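Local atomic coordinates of MGS-M4 (Unidentified, PDB entry 4Q3M), a protein that probably reduces carbonyl compounds with a nicotinamide cofactor, as a TIM-barrel member of the aldo-keto reductase family, though its substrate is unknown. Residues Ala33-Gly38 with Arg56-Ser61; Met46-Glu51 with Leu104-Lys109; Glu86-Ser91 with Gly128-Ile133. One frame throughout, in Å; residues are numbered along the deposited sequence.

How the contacts relate
From the N terminus, contact 1 opens at the end of helix 26-37, and contact 2 opens in the loop 46-51 before contact 1 has closed at 56-61, so these two cross. Contact 3 opens at 86-91 on helix 81-94, contact 2 closes at 104-109, the end of strand 102-105 and the loop after it, and contact 3 closes last at 128-133; contacts 2 and 3 therefore also cross, while 1 and 3 follow in series. Contact 1 joins neighbouring outer helices, contact 2 the loop after strand 41-43 to the end of strand 102-105, and contact 3 a helix to a helix-to-strand loop. Contacts 2 and 3 meet directly, at Glu51 OE2 and Ser91 OG, 2.9 Å apart and probably hydrogen-bonded.

Contact 1 of 3, residues Ala33-Gly38 with Arg56-Ser61; sequences AALEGG and RAIKDS
Leu35 reaches across to Ile58 and Ser61, joining the ends of helices 26-37 and 51-59, which follow one another on the outside of the alpha/beta TIM barrel. The packed part depends on a single methyl group. Leu35 CD1 lies 3.9 Å from Ser61 CB, and the same methyl comes 4.2 Å from Ile58 CA; its approach to the side chain of Ile58, at CG1, is wider at 4.5 Å. The chi1 of Leu35, -77°, places CG beside the backbone N and opposite the carbonyl carbon, and the extended second torsion then carries CD1 to the end of the other helix and the residue just beyond it. Ile68 also touches the side chains of both Leu35 and Ile58, while Ala57 packs back onto Tyr28 and Val31 of helix 26-37.

Toward solvent the link is much looser. There the exposed Glu36 and the carbonyl of Ser61 are joined through one water by two weak bonds, 3.4 Å from the water to Glu36 OE1 and 3.5 Å from it to Ser61 O. The two segments bury 101 Å² between them, of which Leu35 alone supplies 59 Å².

Both helices finish here. Gly38, with phi 129°, is the C-prime residue of a Schellman motif closing helix 26-37, in which Tyr39 N turns back to Ala34 O. At the end of the other helix, Ser61 OG donates to Ile58 O over 2.7 Å, lying above the carbonyl plane rather than on a lone pair.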
loop_
_atom_site.group_PDB
_atom_site.type_symbol
_atom_site.label_atom_id
_atom_site.label_comp_id
_atom_site.label_asym_id
_atom_site.label_seq_id
_atom_site.Cartn_x
_atom_site.Cartn_y
_atom_site.Cartn_z
ATOM N N ALA A 33 10.919 2.170 -32.672
ATOM C CA ALA A 33 12.061 2.982 -32.264
ATOM C C ALA A 33 12.834 2.277 -31.156
ATOM O O ALA A 33 14.041 2.465 -31.006
ATOM C CB ALA A 33 11.606 4.358 -31.806
ATOM N N ALA A 34 12.121 1.460 -30.386
ATOM C CA ALA A 34 12.730 0.648 -29.345
ATOM C C ALA A 34 13.320 -0.633 -29.930
ATOM O O ALA A 34 14.452 -1.001 -29.620
ATOM C CB ALA A 34 11.710 0.318 -28.269
ATOM N N LEU A 35 12.544 -1.305 -30.777
ATOM C CA LEU A 35 12.981 -2.551 -31.401
ATOM C C LEU A 35 14.251 -2.355 -32.225
ATOM O O LEU A 35 15.139 -3.207 -32.222
ATOM C CB LEU A 35 11.868 -3.130 -32.280
ATOM C CG LEU A 35 10.721 -3.839 -31.556
ATOM C CD1 LEU A 35 9.629 -4.236 -32.536
ATOM C CD2 LEU A 35 11.232 -5.057 -30.803
ATOM N N GLU A 36 14.330 -1.229 -32.928
ATOM C CA GLU A 36 15.525 -0.892 -33.693
ATOM C C GLU A 36 16.688 -0.575 -32.759
ATOM O O GLU A 36 17.847 -0.825 -33.089
ATOM C CB GLU A 36 15.258 0.297 -34.619
ATOM C CG GLU A 36 14.259 0.017 -35.729
ATOM C CD GLU A 36 13.936 1.253 -36.544
ATOM O OE1 GLU A 36 13.178 1.138 -37.530
ATOM O OE2 GLU A 36 14.439 2.343 -36.197
ATOM N N GLY A 37 16.367 -0.027 -31.592
ATOM C CA GLY A 37 17.374 0.350 -30.618
ATOM C C GLY A 37 18.015 -0.835 -29.922
ATOM O O GLY A 37 19.103 -0.717 -29.358
ATOM N N GLY A 38 17.340 -1.979 -29.956
ATOM C CA GLY A 38 17.872 -3.188 -29.354
ATOM C C GLY A 38 16.907 -3.882 -28.413
ATOM O O GLY A 38 17.206 -4.960 -27.896
ATOM N N ARG A 56 1.279 -4.518 -34.769
ATOM C CA ARG A 56 1.633 -4.246 -36.159
ATOM C C ARG A 56 3.055 -3.709 -36.279
ATOM O O ARG A 56 3.714 -3.902 -37.300
ATOM C CB ARG A 56 0.642 -3.262 -36.783
ATOM C CG ARG A 56 -0.737 -3.852 -37.016
ATOM C CD ARG A 56 -1.666 -2.855 -37.684
ATOM N NE ARG A 56 -3.010 -3.400 -37.855
ATOM C CZ ARG A 56 -3.926 -3.432 -36.894
ATOM N NH1 ARG A 56 -3.639 -2.950 -35.695
ATOM N NH2 ARG A 56 -5.125 -3.946 -37.129
ATOM N N ALA A 57 3.522 -3.034 -35.234
ATOM C CA ALA A 57 4.890 -2.534 -35.203
ATOM C C ALA A 57 5.874 -3.694 -35.111
ATOM O O ALA A 57 7.002 -3.609 -35.598
ATOM C CB ALA A 57 5.082 -1.576 -34.040
ATOM N N ILE A 58 5.432 -4.779 -34.482
ATOM C CA ILE A 58 6.247 -5.977 -34.341
ATOM C C ILE A 58 6.368 -6.715 -35.673
ATOM O O ILE A 58 7.436 -7.226 -36.014
ATOM C CB ILE A 58 5.664 -6.920 -33.267
ATOM C CG1 ILE A 58 5.699 -6.240 -31.897
ATOM C CG2 ILE A 58 6.432 -8.231 -33.219
ATOM C CD1 ILE A 58 5.082 -7.060 -30.788
ATOM N N LYS A 59 5.276 -6.757 -36.430
ATOM C CA LYS A 59 5.277 -7.401 -37.740
ATOM C C LYS A 59 6.208 -6.701 -38.725
ATOM O O LYS A 59 7.040 -7.339 -39.370
ATOM C CB LYS A 59 3.862 -7.442 -38.326
ATOM C CG LYS A 59 2.959 -8.515 -37.741
ATOM C CD LYS A 59 1.776 -8.781 -38.663
ATOM C CE LYS A 59 0.768 -9.720 -38.022
ATOM N NZ LYS A 59 1.394 -11.001 -37.592
ATOM N N ASP A 60 6.067 -5.384 -38.832
ATOM C CA ASP A 60 6.778 -4.609 -39.843
ATOM C C ASP A 60 8.250 -4.372 -39.501
ATOM O O ASP A 60 8.977 -3.747 -40.273
ATOM C CB ASP A 60 6.081 -3.262 -40.055
ATOM C CG ASP A 60 4.685 -3.410 -40.626
ATOM O OD1 ASP A 60 4.398 -4.457 -41.242
ATOM O OD2 ASP A 60 3.873 -2.475 -40.457
ATOM N N SER A 61 8.688 -4.875 -38.351
ATOM C CA SER A 61 10.054 -4.642 -37.889
ATOM C C SER A 61 11.064 -5.577 -38.550
ATOM O O SER A 61 12.274 -5.390 -38.405
ATOM C CB SER A 61 10.133 -4.795 -36.369
ATOM O OG SER A 61 9.919 -6.142 -35.984
HETATM O O HOH W 1 13.653 -2.221 -38.104
#

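Contact 2 of 3, residues Met46-Glu51 with Leu104-Lys109; sequences MIYGNE and LIHWFK
Ile47 and His106 make the van der Waals part of this contact. The CG2 methyl of Ile47 comes 3.6 Å from His106 CE1, and the same methyl is 4.1 Å from His106 ND1, so one branch of the isoleucine meets the imidazole obliquely while the two side chains cross at about a right angle. His106 reaches this position because its CG is swung away from the backbone N (chi1 -151°), extending the ring toward the loop 46-51; Ile47 CG1 instead leads its chain end away from the histidine.

The polar approach is longer. Tyr48 OH stands 4.2 Å from His106 NE2, again obliquely to the imidazole, which is proximity and not a bond. Both side chains also touch Lys73 of strand 69-74. This grouping lies at the C-terminal end of the parallel barrel strands, where TIM-barrel enzymes carry their active sites, and a tyrosine, a lysine and a histidine brought together here are consistent with members of the catalytic tetrad of aldo-keto reductases.

Ring packing places the His106 side chain, and hydrogen bonds anchor the backbones. Trp75 meets His106 edge-to-face, and the carbonyl of His106 accepts from Asn137 ND2, which ties down the chain just past strand 102-105. In 46-51 the chain turns tightly: Gly49 N bonds to Met46 O at 3.2 Å, and Gly49 itself takes a positive phi of 64°. The carbonyl of Ile47 accepts from Arg21 NH1. Asn50, at the N-cap position of helix 51-59, makes no capping bond with its side chain, whose OD1 is hydrogen-bonded to Thr44 OG1.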
loop_
_atom_site.group_PDB
_atom_site.type_symbol
_atom_site.label_atom_id
_atom_site.label_comp_id
_atom_site.label_asym_id
_atom_site.label_seq_id
_atom_site.Cartn_x
_atom_site.Cartn_y
_atom_site.Cartn_z
ATOM N N MET A 46 -4.602 -4.556 -22.317
ATOM C CA MET A 46 -5.837 -4.273 -23.040
ATOM C C MET A 46 -6.386 -2.894 -22.675
ATOM O O MET A 46 -7.030 -2.250 -23.502
ATOM C CB MET A 46 -6.887 -5.363 -22.778
ATOM C CG MET A 46 -7.799 -5.143 -21.575
ATOM S SD MET A 46 -9.240 -4.095 -21.886
ATOM C CE MET A 46 -9.699 -4.619 -23.536
ATOM N N ILE A 47 -6.112 -2.436 -21.459
ATOM C CA ILE A 47 -6.618 -1.147 -21.002
ATOM C C ILE A 47 -5.875 0.009 -21.669
ATOM O O ILE A 47 -6.382 1.130 -21.735
ATOM C CB ILE A 47 -6.521 -1.017 -19.463
ATOM C CG1 ILE A 47 -7.470 0.070 -18.951
ATOM C CG2 ILE A 47 -5.085 -0.765 -19.022
ATOM C CD1 ILE A 47 -8.922 -0.183 -19.290
ATOM N N TYR A 48 -4.678 -0.271 -22.178
ATOM C CA TYR A 48 -3.891 0.742 -22.872
ATOM C C TYR A 48 -4.491 1.034 -24.241
ATOM O O TYR A 48 -4.343 2.134 -24.772
ATOM C CB TYR A 48 -2.434 0.295 -23.021
ATOM C CG TYR A 48 -1.724 0.032 -21.713
ATOM C CD1 TYR A 48 -2.149 0.632 -20.534
ATOM C CD2 TYR A 48 -0.626 -0.815 -21.656
ATOM C CE1 TYR A 48 -1.502 0.393 -19.335
ATOM C CE2 TYR A 48 0.028 -1.060 -20.463
ATOM C CZ TYR A 48 -0.413 -0.455 -19.307
ATOM O OH TYR A 48 0.235 -0.697 -18.117
ATOM N N GLY A 49 -5.168 0.040 -24.805
ATOM C CA GLY A 49 -5.802 0.186 -26.102
ATOM C C GLY A 49 -4.810 0.418 -27.224
ATOM O O GLY A 49 -5.107 1.122 -28.188
ATOM N N ASN A 50 -3.624 -0.170 -27.096
ATOM C CA ASN A 50 -2.601 -0.038 -28.128
ATOM C C ASN A 50 -2.100 -1.389 -28.629
ATOM O O ASN A 50 -1.105 -1.459 -29.347
ATOM C CB ASN A 50 -1.425 0.803 -27.616
ATOM C CG ASN A 50 -0.792 0.236 -26.353
ATOM O OD1 ASN A 50 -0.901 -0.955 -26.060
ATOM N ND2 ASN A 50 -0.118 1.096 -25.600
ATOM N N GLU A 51 -2.798 -2.456 -28.243
ATOM C CA GLU A 51 -2.444 -3.809 -28.665
ATOM C C GLU A 51 -2.413 -3.926 -30.184
ATOM O O GLU A 51 -1.656 -4.719 -30.744
ATOM C CB GLU A 51 -3.427 -4.826 -28.084
ATOM C CG GLU A 51 -3.339 -4.993 -26.579
ATOM C CD GLU A 51 -4.403 -5.925 -26.035
ATOM O OE1 GLU A 51 -5.560 -5.842 -26.500
ATOM O OE2 GLU A 51 -4.082 -6.743 -25.147
ATOM N N LEU A 104 -0.592 -11.421 -17.720
ATOM C CA LEU A 104 -0.698 -11.036 -16.316
ATOM C C LEU A 104 -2.112 -10.639 -15.908
ATOM O O LEU A 104 -2.873 -10.095 -16.710
ATOM C CB LEU A 104 0.252 -9.873 -16.013
ATOM C CG LEU A 104 1.737 -10.033 -16.337
ATOM C CD1 LEU A 104 2.479 -8.733 -16.059
ATOM C CD2 LEU A 104 2.344 -11.174 -15.543
ATOM N N ILE A 105 -2.454 -10.916 -14.654
ATOM C CA ILE A 105 -3.647 -10.346 -14.041
ATOM C C ILE A 105 -3.294 -8.935 -13.584
ATOM O O ILE A 105 -2.398 -8.753 -12.761
ATOM C CB ILE A 105 -4.149 -11.183 -12.849
ATOM C CG1 ILE A 105 -4.364 -12.640 -13.270
ATOM C CG2 ILE A 105 -5.431 -10.592 -12.285
ATOM C CD1 ILE A 105 -4.847 -13.538 -12.150
ATOM N N HIS A 106 -3.993 -7.942 -14.125
ATOM C CA HIS A 106 -3.604 -6.545 -13.954
ATOM C C HIS A 106 -3.739 -6.055 -12.512
ATOM O O HIS A 106 -2.834 -5.408 -11.985
ATOM C CB HIS A 106 -4.430 -5.655 -14.884
ATOM C CG HIS A 106 -3.722 -4.407 -15.314
ATOM N ND1 HIS A 106 -3.949 -3.807 -16.534
ATOM C CD2 HIS A 106 -2.790 -3.650 -14.689
ATOM C CE1 HIS A 106 -3.188 -2.733 -16.642
ATOM N NE2 HIS A 106 -2.475 -2.614 -15.536
ATOM N N TRP A 107 -4.867 -6.363 -11.881
ATOM C CA TRP A 107 -5.109 -5.954 -10.500
ATOM C C TRP A 107 -5.776 -7.066 -9.695
ATOM O O TRP A 107 -6.372 -7.984 -10.259
ATOM C CB TRP A 107 -5.982 -4.697 -10.450
ATOM C CG TRP A 107 -5.359 -3.476 -11.060
ATOM C CD1 TRP A 107 -5.443 -3.077 -12.362
ATOM C CD2 TRP A 107 -4.577 -2.482 -10.386
ATOM N NE1 TRP A 107 -4.754 -1.902 -12.544
ATOM C CE2 TRP A 107 -4.213 -1.515 -11.346
ATOM C CE3 TRP A 107 -4.146 -2.317 -9.066
ATOM C CZ2 TRP A 107 -3.438 -0.402 -11.027
ATOM C CZ3 TRP A 107 -3.376 -1.211 -8.752
ATOM C CH2 TRP A 107 -3.030 -0.267 -9.728
ATOM N N PHE A 108 -5.677 -6.975 -8.373
ATOM C CA PHE A 108 -6.364 -7.912 -7.492
ATOM C C PHE A 108 -7.813 -7.483 -7.287
ATOM O O PHE A 108 -8.086 -6.341 -6.919
ATOM C CB PHE A 108 -5.646 -8.018 -6.145
ATOM C CG PHE A 108 -6.289 -8.984 -5.190
ATOM C CD1 PHE A 108 -6.072 -10.347 -5.311
ATOM C CD2 PHE A 108 -7.106 -8.528 -4.168
ATOM C CE1 PHE A 108 -6.661 -11.237 -4.432
ATOM C CE2 PHE A 108 -7.697 -9.414 -3.287
ATOM C CZ PHE A 108 -7.474 -10.769 -3.418
ATOM N N LYS A 109 -8.739 -8.404 -7.534
ATOM C CA LYS A 109 -10.163 -8.117 -7.404
ATOM C C LYS A 109 -10.874 -9.210 -6.614
ATOM O O LYS A 109 -11.954 -9.658 -6.993
ATOM C CB LYS A 109 -10.809 -7.965 -8.784
ATOM C CG LYS A 109 -10.231 -6.838 -9.627
ATOM C CD LYS A 109 -10.684 -5.475 -9.127
ATOM C CE LYS A 109 -12.186 -5.300 -9.295
ATOM N NZ LYS A 109 -12.630 -3.921 -8.950
#

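Contact 3 of 3, residues Glu86-Ser91 with Gly128-Ile133; sequences EAFNTS and GKVKAI
Phe88 and Asn89 of helix 81-94 face Lys129 and Val130 in the loop that follows helix 111-126. Along the helix, the carbonyl of Glu86 serves the turn ahead. At Phe88 the contact is concentrated: a chi1 of 175° sets the ring anti to the backbone N, with its far end pointing at the two loop residues, and Lys129 CB and Val130 CG1 lie on the same side of the ring plane. Phe88 CE1 comes 3.4 Å from Val130 CG1. Past CZ, Phe88 CE2 lies 3.7 Å from Lys129 CB, and the extended lysine chain continues past the ring. The tip, Phe88 CZ, meets Lys129 O at 3.6 Å, with the oxygen at the ring edge and near its plane. Next, Asn89 adds a looser polar approach, OD1 standing 4.4 Å from Lys129 NZ, too far for a bond. At Thr90 the helix is secured from within, since Thr90 N and Thr90 OG1 reach Glu86 O from opposite faces of its carbonyl plane, OG1 at 3.0 Å.

The loop starts at Gly128, whose positive phi of 77° belongs to the Schellman motif ending helix 111-126, and runs into strand 133-136. Phe88 also touches Leu124 of helix 111-126 and Ile100 of the loop before strand 102-105, and meets Tyr103 of that strand edge-to-face; Val130 touches Leu124 and Tyr103 as well.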
loop_
_atom_site.group_PDB
_atom_site.type_symbol
_atom_site.label_atom_id
_atom_site.label_comp_id
_atom_site.label_asym_id
_atom_site.label_seq_id
_atom_site.Cartn_x
_atom_site.Cartn_y
_atom_site.Cartn_z
ATOM N N GLU A 86 -11.976 -15.334 -23.325
ATOM C CA GLU A 86 -12.429 -14.499 -24.432
ATOM C C GLU A 86 -11.615 -13.214 -24.542
ATOM O O GLU A 86 -11.278 -12.775 -25.642
ATOM C CB GLU A 86 -13.916 -14.168 -24.272
ATOM C CG GLU A 86 -14.483 -13.253 -25.351
ATOM C CD GLU A 86 -14.597 -13.925 -26.709
ATOM O OE1 GLU A 86 -14.362 -15.149 -26.803
ATOM O OE2 GLU A 86 -14.927 -13.223 -27.689
ATOM N N ALA A 87 -11.299 -12.615 -23.398
ATOM C CA ALA A 87 -10.514 -11.386 -23.372
ATOM C C ALA A 87 -9.090 -11.641 -23.847
ATOM O O ALA A 87 -8.421 -10.739 -24.352
ATOM C CB ALA A 87 -10.510 -10.791 -21.978
ATOM N N PHE A 88 -8.631 -12.877 -23.679
ATOM C CA PHE A 88 -7.303 -13.272 -24.129
ATOM C C PHE A 88 -7.247 -13.385 -25.648
ATOM O O PHE A 88 -6.291 -12.932 -26.279
ATOM C CB PHE A 88 -6.893 -14.598 -23.488
ATOM C CG PHE A 88 -5.582 -15.128 -23.986
ATOM C CD1 PHE A 88 -4.389 -14.573 -23.553
ATOM C CD2 PHE A 88 -5.539 -16.179 -24.886
ATOM C CE1 PHE A 88 -3.181 -15.055 -24.009
ATOM C CE2 PHE A 88 -4.331 -16.668 -25.347
ATOM C CZ PHE A 88 -3.150 -16.105 -24.906
ATOM N N ASN A 89 -8.276 -13.996 -26.230
ATOM C CA ASN A 89 -8.366 -14.132 -27.679
ATOM C C ASN A 89 -8.471 -12.768 -28.348
ATOM O O ASN A 89 -7.942 -12.559 -29.439
ATOM C CB ASN A 89 -9.562 -15.003 -28.066
ATOM C CG ASN A 89 -9.580 -16.328 -27.330
ATOM O OD1 ASN A 89 -8.539 -16.950 -27.121
ATOM N ND2 ASN A 89 -10.769 -16.765 -26.930
ATOM N N THR A 90 -9.158 -11.845 -27.682
ATOM C CA THR A 90 -9.263 -10.474 -28.161
ATOM C C THR A 90 -7.890 -9.809 -28.152
ATOM O O THR A 90 -7.507 -9.146 -29.116
ATOM C CB THR A 90 -10.242 -9.648 -27.304
ATOM O OG1 THR A 90 -11.540 -10.257 -27.339
ATOM C CG2 THR A 90 -10.341 -8.223 -27.827
ATOM N N SER A 91 -7.153 -9.997 -27.061
ATOM C CA SER A 91 -5.787 -9.495 -26.957
ATOM C C SER A 91 -4.913 -10.113 -28.036
ATOM O O SER A 91 -4.156 -9.421 -28.720
ATOM C CB SER A 91 -5.201 -9.802 -25.577
ATOM O OG SER A 91 -5.826 -9.031 -24.568
ATOM N N GLY A 128 -0.594 -24.038 -24.710
ATOM C CA GLY A 128 0.566 -23.474 -25.377
ATOM C C GLY A 128 0.341 -22.102 -25.982
ATOM O O GLY A 128 1.105 -21.667 -26.844
ATOM N N LYS A 129 -0.703 -21.413 -25.532
ATOM C CA LYS A 129 -1.010 -20.081 -26.045
ATOM C C LYS A 129 -0.288 -18.993 -25.252
ATOM O O LYS A 129 -0.097 -17.882 -25.745
ATOM C CB LYS A 129 -2.520 -19.838 -26.036
ATOM C CG LYS A 129 -3.278 -20.682 -27.050
ATOM C CD LYS A 129 -4.764 -20.364 -27.043
ATOM C CE LYS A 129 -5.505 -21.188 -28.084
ATOM N NZ LYS A 129 -6.968 -20.911 -28.073
ATOM N N VAL A 130 0.104 -19.314 -24.023
ATOM C CA VAL A 130 0.968 -18.432 -23.245
ATOM C C VAL A 130 2.201 -19.181 -22.756
ATOM O O VAL A 130 2.105 -20.303 -22.261
ATOM C CB VAL A 130 0.239 -17.808 -22.036
ATOM C CG1 VAL A 130 -0.559 -16.599 -22.469
ATOM C CG2 VAL A 130 -0.656 -18.826 -21.362
ATOM N N LYS A 131 3.361 -18.550 -22.904
ATOM C CA LYS A 131 4.624 -19.175 -22.537
ATOM C C LYS A 131 4.953 -18.950 -21.066
ATOM O O LYS A 131 5.791 -19.646 -20.494
ATOM C CB LYS A 131 5.753 -18.642 -23.419
ATOM C CG LYS A 131 5.595 -18.990 -24.889
ATOM C CD LYS A 131 5.467 -20.493 -25.078
ATOM C CE LYS A 131 5.216 -20.854 -26.532
ATOM N NZ LYS A 131 5.084 -22.326 -26.716
ATOM N N ALA A 132 4.284 -17.974 -20.460
ATOM C CA ALA A 132 4.472 -17.674 -19.047
ATOM C C ALA A 132 3.254 -16.950 -18.484
ATOM O O ALA A 132 2.676 -16.085 -19.142
ATOM C CB ALA A 132 5.729 -16.843 -18.840
ATOM N N ILE A 133 2.864 -17.310 -17.265
ATOM C CA ILE A 133 1.722 -16.678 -16.615
ATOM C C ILE A 133 2.116 -16.083 -15.269
ATOM O O ILE A 133 2.949 -16.638 -14.552
ATOM C CB ILE A 133 0.562 -17.674 -16.412
ATOM C CG1 ILE A 133 1.058 -18.940 -15.712
ATOM C CG2 ILE A 133 -0.077 -18.026 -17.746
ATOM C CD1 ILE A 133 -0.033 -19.949 -15.430
#